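Local coordinates for sgbp-b (Bacteroides uniformis, PDB 7K44), which probably binds xyloglucan at the cell surface as a surface glycan-binding protein encoded in a complex xyloglucan utilization locus, at residues 39-44 and 148-153; 65-68 and 73-76; 92-97 and 104-109. All blocks are in the same frame, centred on the assembly; numbering follows the deposited sequence. Where two conformers were deposited one is given.

In the fold
All three contacts involve the N-terminal domain, a sandwich of two four-stranded antiparallel sheets. Contact 1 is a small meeting of the loop after strand 33-39 with the IPT/TIG domain that follows. Contacts 2 and 3 fall between its segments in sequence, contact 2 first. Contact 2 is a surface loop at the edge of one sheet, after strand 59-65. Contact 3 is core packing of strand 91-95 of one sheet against strand 103-110 of the other. Their centres are about 12 Å apart, and S105 of contact 3 pairs through its backbone with T65 and through OG with A67 O. Contacts 1 and 3 lie about 17 Å apart between centres and touch through V43 and A96.

Contact 1. Residues 39-44 and 148-153; sequences TTFPVE and NFMDIV
F41 and M150 meet at the junction of two domains. Their side chains run at a slant to one another. The nearest approach is from CE2 of F41 to SD of M150, at 3.9 Å. The sulfur is 5.0 Å from the centroid of the F41 ring and 58° off the ring normal. It approaches the ring obliquely. The methionine side chain is bent. Its CG lies between the backbone N and the carbonyl carbon, and a further bend at chi3 (68°) folds CE back from the ring, so that SD does the touching.

The F41 ring has other neighbours. CG2 of T39 sits 4.0 Å above one face, shifted toward the rim. OD2 of D151 lies near the ring plane, 4.3 Å from CD2 of F41. D151 was deposited in two conformers, so its part here holds for one of them. In that conformer a water joins the segments. It donates to O of T39 at 2.8 Å and to OD2 of D151 at 2.8 Å. No direct hydrogen bond crosses the contact.

V43 O accepts a hydrogen bond from R121 NH1, in the connection between the domains, while F149 packs on I192 of strand 188-194. The interface is small, and the residues that touch are all partly exposed. It is a Met-aromatic contact with, in one conformer of D151, a water bridge beside it. It is set between two consecutive beta-sandwiches, the second the IPT/TIG domain, the first, by its strand order, probably of the same Ig-like kind.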
loop_
_atom_site.group_PDB
_atom_site.type_symbol
_atom_site.label_atom_id
_atom_site.label_comp_id
_atom_site.label_asym_id
_atom_site.label_seq_id
_atom_site.Cartn_x
_atom_site.Cartn_y
_atom_site.Cartn_z
ATOM N N THR A 39 19.928 -2.184 17.261
ATOM C CA THR A 39 19.870 -2.383 18.702
ATOM C C THR A 39 18.490 -2.891 19.081
ATOM O O THR A 39 17.528 -2.763 18.316
ATOM C CB THR A 39 20.168 -1.088 19.467
ATOM O OG1 THR A 39 20.397 -1.403 20.844
ATOM C CG2 THR A 39 19.003 -0.106 19.359
ATOM N N THR A 40 18.409 -3.464 20.277
ATOM C CA THR A 40 17.146 -3.888 20.862
ATOM C C THR A 40 16.694 -2.853 21.882
ATOM O O THR A 40 17.516 -2.262 22.590
ATOM C CB THR A 40 17.281 -5.258 21.534
ATOM O OG1 THR A 40 18.401 -5.257 22.426
ATOM C CG2 THR A 40 17.488 -6.345 20.490
ATOM N N PHE A 41 15.401 -2.631 21.946
ATOM C CA PHE A 41 14.823 -1.618 22.810
ATOM C C PHE A 41 14.169 -2.259 24.030
ATOM O O PHE A 41 13.711 -3.406 23.971
ATOM C CB PHE A 41 13.775 -0.793 22.052
ATOM C CG PHE A 41 14.359 0.087 20.985
ATOM C CD1 PHE A 41 14.963 1.287 21.317
ATOM C CD2 PHE A 41 14.313 -0.291 19.650
ATOM C CE1 PHE A 41 15.514 2.099 20.345
ATOM C CE2 PHE A 41 14.860 0.518 18.667
ATOM C CZ PHE A 41 15.463 1.711 19.011
ATOM N N PRO A 42 14.139 -1.554 25.171
ATOM C CA PRO A 42 14.783 -0.249 25.357
ATOM C C PRO A 42 16.281 -0.429 25.515
ATOM O O PRO A 42 16.729 -1.509 25.892
ATOM C CB PRO A 42 14.172 0.253 26.660
ATOM C CG PRO A 42 13.886 -0.992 27.424
ATOM C CD PRO A 42 13.442 -1.999 26.391
ATOM N N VAL A 43 17.041 0.610 25.192
ATOM C CA VAL A 43 18.492 0.556 25.315
ATOM C C VAL A 43 18.836 0.828 26.775
ATOM O O VAL A 43 18.635 1.939 27.272
ATOM C CB VAL A 43 19.171 1.559 24.381
ATOM C CG1 VAL A 43 20.674 1.434 24.492
ATOM C CG2 VAL A 43 18.706 1.333 22.937
ATOM N N GLU A 44 19.331 -0.191 27.461
ATOM C CA GLU A 44 19.762 -0.102 28.846
ATOM C C GLU A 44 21.282 -0.166 28.904
ATOM O O GLU A 44 21.960 -0.432 27.908
ATOM C CB GLU A 44 19.179 -1.259 29.669
ATOM C CG GLU A 44 17.665 -1.445 29.559
ATOM C CD GLU A 44 16.879 -0.439 30.387
ATOM O OE1 GLU A 44 15.640 -0.373 30.230
ATOM O OE2 GLU A 44 17.501 0.287 31.195
ATOM N N ASN A 148 8.724 2.970 11.857
ATOM C CA ASN A 148 9.000 2.243 13.098
ATOM C C ASN A 148 8.445 0.818 13.101
ATOM O O ASN A 148 7.833 0.365 14.071
ATOM C CB ASN A 148 8.572 3.047 14.322
ATOM C CG ASN A 148 9.317 4.348 14.410
ATOM O OD1 ASN A 148 10.542 4.353 14.528
ATOM N ND2 ASN A 148 8.604 5.455 14.287
ATOM N N PHE A 149 8.698 0.097 12.005
ATOM C CA PHE A 149 8.288 -1.293 11.844
ATOM C C PHE A 149 9.281 -2.300 12.449
ATOM O O PHE A 149 9.239 -3.488 12.113
ATOM C CB PHE A 149 8.071 -1.614 10.358
ATOM C CG PHE A 149 6.870 -0.934 9.732
ATOM C CD1 PHE A 149 5.819 -0.461 10.499
ATOM C CD2 PHE A 149 6.803 -0.788 8.351
ATOM C CE1 PHE A 149 4.721 0.153 9.903
ATOM C CE2 PHE A 149 5.707 -0.182 7.742
ATOM C CZ PHE A 149 4.664 0.289 8.517
ATOM N N MET A 150 10.170 -1.859 13.327
ATOM C CA MET A 150 11.123 -2.754 13.966
ATOM C C MET A 150 10.423 -3.662 14.973
ATOM O O MET A 150 9.439 -3.279 15.608
ATOM C CB MET A 150 12.127 -1.903 14.736
ATOM C CG MET A 150 11.406 -0.843 15.578
ATOM S SD MET A 150 12.259 0.712 15.802
ATOM C CE MET A 150 12.223 1.378 14.152
ATOM N N ASP A 151 10.952 -4.876 15.132
ATOM C CA ASP A 151 10.501 -5.817 16.161
ATOM C C ASP A 151 9.006 -6.111 16.038
ATOM O O ASP A 151 8.224 -5.926 16.973
ATOM C CB ASP A 151 10.866 -5.334 17.568
ATOM C CG ASP A 151 12.344 -5.072 17.724
ATOM O OD1 ASP A 151 13.149 -5.872 17.200
ATOM O OD2 ASP A 151 12.697 -4.063 18.362
ATOM N N ILE A 152 8.626 -6.595 14.859
ATOM C CA ILE A 152 7.226 -6.896 14.596
ATOM C C ILE A 152 6.780 -8.089 15.427
ATOM O O ILE A 152 7.474 -9.114 15.506
ATOM C CB ILE A 152 6.997 -7.144 13.099
ATOM C CG1 ILE A 152 7.060 -5.827 12.339
ATOM C CG2 ILE A 152 5.639 -7.820 12.864
ATOM C CD1 ILE A 152 6.875 -5.987 10.869
ATOM N N VAL A 153 5.610 -7.961 16.044
ATOM C CA VAL A 153 4.991 -9.041 16.793
ATOM C C VAL A 153 3.876 -9.708 15.998
ATOM O O VAL A 153 3.747 -10.933 16.013
ATOM C CB VAL A 153 4.473 -8.505 18.145
ATOM C CG1 VAL A 153 3.651 -9.555 18.862
ATOM C CG2 VAL A 153 5.643 -8.058 19.010
HETATM O O HOH W 1 15.000 -3.178 17.106
#

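Contact 2. Residues 65-68 and 73-76; sequences TTAV and NAPV
T65 reaches across to P75 through its hydroxyl. OG1 donates to the carbonyl O of P75 at 2.7 Å. The donor lies in the carbonyl plane, on a lone pair, with a C=O...OG1 angle of 141°. OG1 of T65 also accepts from the backbone N of A67 at 3.2 Å, with an N-H...O angle of 160°. OG1 is therefore gripped twice, once as donor and once as acceptor. Its place follows from chi1 of -174°, which sets OG1 opposite the backbone N and leaves CG2 to pack on V107 of strand 103-110.

This is the tight side of the contact. CB of A74 lies 3.5 Å from OG1 of T65 and 3.7 Å from CB of A67. CD of P75 comes within 3.4 Å of OG1 of T65, and the proline ring crosses the threonine side chain at about a right angle.

The bond from A67 N makes residues 65-67 an ST turn. It forms where strand 59-65 of the N-terminal sandwich ends and the chain enters the loop to strand 78-80. The loop comes back alongside the turn, so one side chain shapes the turn and ties the returning chain to it. A valine in place of T65 would probably leave both P75 O and A67 N without this partner and let the loop shift away from the turn.

The outer side is looser. T66 and P75 are exposed, and a single touch links them, OG1 of T66 to CG of P75 at 3.7 Å. T66 N is hydrogen-bonded to S77 OG. On the sheet side, A67 O is hydrogen-bonded to S105 OG of strand 103-110.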
loop_
_atom_site.group_PDB
_atom_site.type_symbol
_atom_site.label_atom_id
_atom_site.label_comp_id
_atom_site.label_asym_id
_atom_site.label_seq_id
_atom_site.Cartn_x
_atom_site.Cartn_y
_atom_site.Cartn_z
ATOM N N THR A 65 25.465 12.517 22.358
ATOM C CA THR A 65 25.388 13.945 22.641
ATOM C C THR A 65 23.928 14.361 22.752
ATOM O O THR A 65 23.050 13.794 22.099
ATOM C CB THR A 65 26.105 14.782 21.570
ATOM O OG1 THR A 65 26.112 16.164 21.968
ATOM C CG2 THR A 65 25.438 14.675 20.215
ATOM N N THR A 66 23.668 15.371 23.584
ATOM C CA THR A 66 22.331 15.950 23.608
ATOM C C THR A 66 22.050 16.797 22.374
ATOM O O THR A 66 20.878 17.046 22.064
ATOM C CB THR A 66 22.142 16.794 24.868
ATOM O OG1 THR A 66 23.276 17.649 25.035
ATOM C CG2 THR A 66 21.987 15.902 26.090
ATOM N N ALA A 67 23.086 17.237 21.666
ATOM C CA ALA A 67 22.901 18.027 20.460
ATOM C C ALA A 67 22.170 17.229 19.386
ATOM O O ALA A 67 22.344 16.014 19.247
ATOM C CB ALA A 67 24.250 18.481 19.907
ATOM N N VAL A 68 21.351 17.943 18.612
ATOM C CA VAL A 68 20.641 17.394 17.466
ATOM C C VAL A 68 20.880 18.303 16.269
ATOM O O VAL A 68 21.324 19.447 16.404
ATOM C CB VAL A 68 19.130 17.254 17.734
ATOM C CG1 VAL A 68 18.876 16.261 18.856
ATOM C CG2 VAL A 68 18.533 18.610 18.073
ATOM N N ASN A 73 30.584 21.695 17.802
ATOM C CA ASN A 73 30.746 21.945 19.236
ATOM C C ASN A 73 29.657 21.244 20.046
ATOM O O ASN A 73 29.113 21.794 21.003
ATOM C CB ASN A 73 30.827 23.440 19.562
ATOM N N ALA A 74 29.319 20.021 19.643
ATOM C CA ALA A 74 28.399 19.207 20.420
ATOM C C ALA A 74 29.112 18.666 21.657
ATOM O O ALA A 74 30.257 18.217 21.567
ATOM C CB ALA A 74 27.919 18.029 19.584
ATOM N N PRO A 75 28.462 18.684 22.817
ATOM C CA PRO A 75 29.095 18.129 24.015
ATOM C C PRO A 75 29.214 16.615 23.933
ATOM O O PRO A 75 28.375 15.928 23.346
ATOM C CB PRO A 75 28.133 18.528 25.137
ATOM C CG PRO A 75 26.804 18.675 24.444
ATOM C CD PRO A 75 27.135 19.255 23.106
ATOM N N VAL A 76 30.283 16.103 24.538
ATOM C CA VAL A 76 30.465 14.667 24.732
ATOM C C VAL A 76 29.678 14.260 25.971
ATOM O O VAL A 76 30.235 14.152 27.069
ATOM C CB VAL A 76 31.962 14.319 24.862
ATOM C CG1 VAL A 76 32.159 12.812 24.999
ATOM C CG2 VAL A 76 32.712 14.810 23.660
#

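Contact 3. Residues 92-97 and 104-109; sequences ISFNAP and GSLVVE
I92 and V108 reach toward each other across the sandwich, tip to tip. CD1 of I92 is 3.8 Å from CG2 of V108 and 3.9 Å from its CG1. The end methyl thus sits against both branches of the valine. The isoleucine is stretched out to do this. Its chi2 of 166° places CD1 nearly anti to CA, which extends the chain and carries the methyl to the valine.

F94 and L106 form the second pair. They come from opposite directions. CZ of F94 meets CD2 of L106 at 4.0 Å. The methyl lies near the ring plane, so it touches the ring at its edge and not over a face. The F94 chi1 of 64° aims the ring so that its CZ end points at L106. In L106, chi2 of 52° leaves CD2 as the extended branch, and CD1 stays nearly as close to CZ of F94, at 4.2 Å.

The strands themselves stay well apart. The CA atoms of I92 and V108 are 9.3 Å from each other, and no hydrogen bond crosses. This is face-to-face packing of two sheets in a beta-sandwich, by its strand order probably Ig-like. Strand 91-95 belongs to one sheet and strand 103-110 to the other. The alternation along each strand sends I92 and F94 from one side, and L106 and V108 from the other, into the layer between them. All four are buried.

I51 of strand 48-54, next to strand 91-95, packs on both L106 and V108. I59 of strand 59-65 touches I92, and Y83 touches F94. V107, between L106 and V108, turns to the other face of its sheet and packs on Y63 and F116.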
loop_
_atom_site.group_PDB
_atom_site.type_symbol
_atom_site.label_atom_id
_atom_site.label_comp_id
_atom_site.label_asym_id
_atom_site.label_seq_id
_atom_site.Cartn_x
_atom_site.Cartn_y
_atom_site.Cartn_z
ATOM N N ILE A 92 30.419 -0.570 13.519
ATOM C CA ILE A 92 31.058 -0.351 14.814
ATOM C C ILE A 92 30.170 -0.952 15.894
ATOM O O ILE A 92 28.981 -0.619 15.981
ATOM C CB ILE A 92 31.262 1.150 15.097
ATOM C CG1 ILE A 92 32.111 1.811 14.013
ATOM C CG2 ILE A 92 31.910 1.336 16.458
ATOM C CD1 ILE A 92 32.062 3.338 14.075
ATOM N N SER A 93 30.743 -1.815 16.732
ATOM C CA SER A 93 29.987 -2.492 17.777
ATOM C C SER A 93 30.423 -2.003 19.152
ATOM O O SER A 93 31.616 -1.811 19.398
ATOM C CB SER A 93 30.169 -4.009 17.681
ATOM O OG SER A 93 29.512 -4.505 16.523
ATOM N N PHE A 94 29.455 -1.821 20.049
ATOM C CA PHE A 94 29.763 -1.477 21.433
ATOM C C PHE A 94 28.546 -1.738 22.308
ATOM O O PHE A 94 27.422 -1.843 21.819
ATOM C CB PHE A 94 30.208 -0.013 21.573
ATOM C CG PHE A 94 29.145 0.987 21.207
ATOM C CD1 PHE A 94 28.998 1.414 19.897
ATOM C CD2 PHE A 94 28.288 1.491 22.174
ATOM C CE1 PHE A 94 28.012 2.334 19.556
ATOM C CE2 PHE A 94 27.300 2.411 21.843
ATOM C CZ PHE A 94 27.166 2.841 20.532
ATOM N N ASN A 95 28.783 -1.789 23.618
ATOM C CA ASN A 95 27.716 -1.943 24.601
ATOM C C ASN A 95 27.371 -0.578 25.190
ATOM O O ASN A 95 28.263 0.240 25.433
ATOM C CB ASN A 95 28.150 -2.901 25.713
ATOM C CG ASN A 95 28.401 -4.304 25.192
ATOM O OD1 ASN A 95 27.810 -4.714 24.194
ATOM N ND2 ASN A 95 29.295 -5.028 25.846
ATOM N N ALA A 96 26.078 -0.334 25.400
ATOM C CA ALA A 96 25.631 0.993 25.806
ATOM C C ALA A 96 26.274 1.380 27.132
ATOM O O ALA A 96 26.215 0.601 28.093
ATOM C CB ALA A 96 24.115 1.011 25.971
ATOM N N PRO A 97 26.874 2.564 27.230
ATOM C CA PRO A 97 27.453 3.001 28.506
ATOM C C PRO A 97 26.375 3.302 29.537
ATOM O O PRO A 97 25.198 3.493 29.219
ATOM C CB PRO A 97 28.227 4.271 28.131
ATOM C CG PRO A 97 27.572 4.753 26.870
ATOM C CD PRO A 97 27.115 3.524 26.142
ATOM N N GLY A 104 18.985 12.305 21.715
ATOM C CA GLY A 104 19.973 13.213 21.180
ATOM C C GLY A 104 20.539 12.642 19.896
ATOM O O GLY A 104 19.788 12.282 18.986
ATOM N N SER A 105 21.859 12.540 19.819
ATOM C CA SER A 105 22.513 12.020 18.634
ATOM C C SER A 105 23.634 11.085 19.057
ATOM O O SER A 105 24.204 11.213 20.146
ATOM C CB SER A 105 23.076 13.124 17.717
ATOM O OG SER A 105 22.091 14.103 17.393
ATOM N N LEU A 106 23.925 10.117 18.189
ATOM C CA LEU A 106 25.101 9.265 18.324
ATOM C C LEU A 106 26.107 9.685 17.265
ATOM O O LEU A 106 25.751 9.807 16.087
ATOM C CB LEU A 106 24.708 7.802 18.137
ATOM C CG LEU A 106 25.807 6.748 18.185
ATOM C CD1 LEU A 106 26.684 6.870 19.440
ATOM C CD2 LEU A 106 25.175 5.371 18.110
ATOM N N VAL A 107 27.352 9.927 17.684
ATOM C CA VAL A 107 28.361 10.547 16.833
ATOM C C VAL A 107 29.569 9.630 16.684
ATOM O O VAL A 107 30.054 9.057 17.667
ATOM C CB VAL A 107 28.811 11.905 17.410
ATOM C CG1 VAL A 107 29.690 12.620 16.410
ATOM C CG2 VAL A 107 27.601 12.751 17.792
ATOM N N VAL A 108 30.074 9.526 15.455
ATOM C CA VAL A 108 31.374 8.927 15.170
ATOM C C VAL A 108 32.268 10.043 14.648
ATOM O O VAL A 108 32.049 10.565 13.547
ATOM C CB VAL A 108 31.276 7.791 14.147
ATOM C CG1 VAL A 108 32.666 7.233 13.844
ATOM C CG2 VAL A 108 30.345 6.700 14.643
ATOM N N GLU A 109 33.277 10.408 15.431
ATOM C CA GLU A 109 34.216 11.467 15.084
ATOM C C GLU A 109 35.486 10.809 14.553
ATOM O O GLU A 109 36.189 10.115 15.296
ATOM C CB GLU A 109 34.499 12.309 16.326
ATOM C CG GLU A 109 35.385 13.520 16.104
ATOM C CD GLU A 109 35.725 14.229 17.405
ATOM O OE1 GLU A 109 34.792 14.676 18.106
ATOM O OE2 GLU A 109 36.926 14.336 17.730
#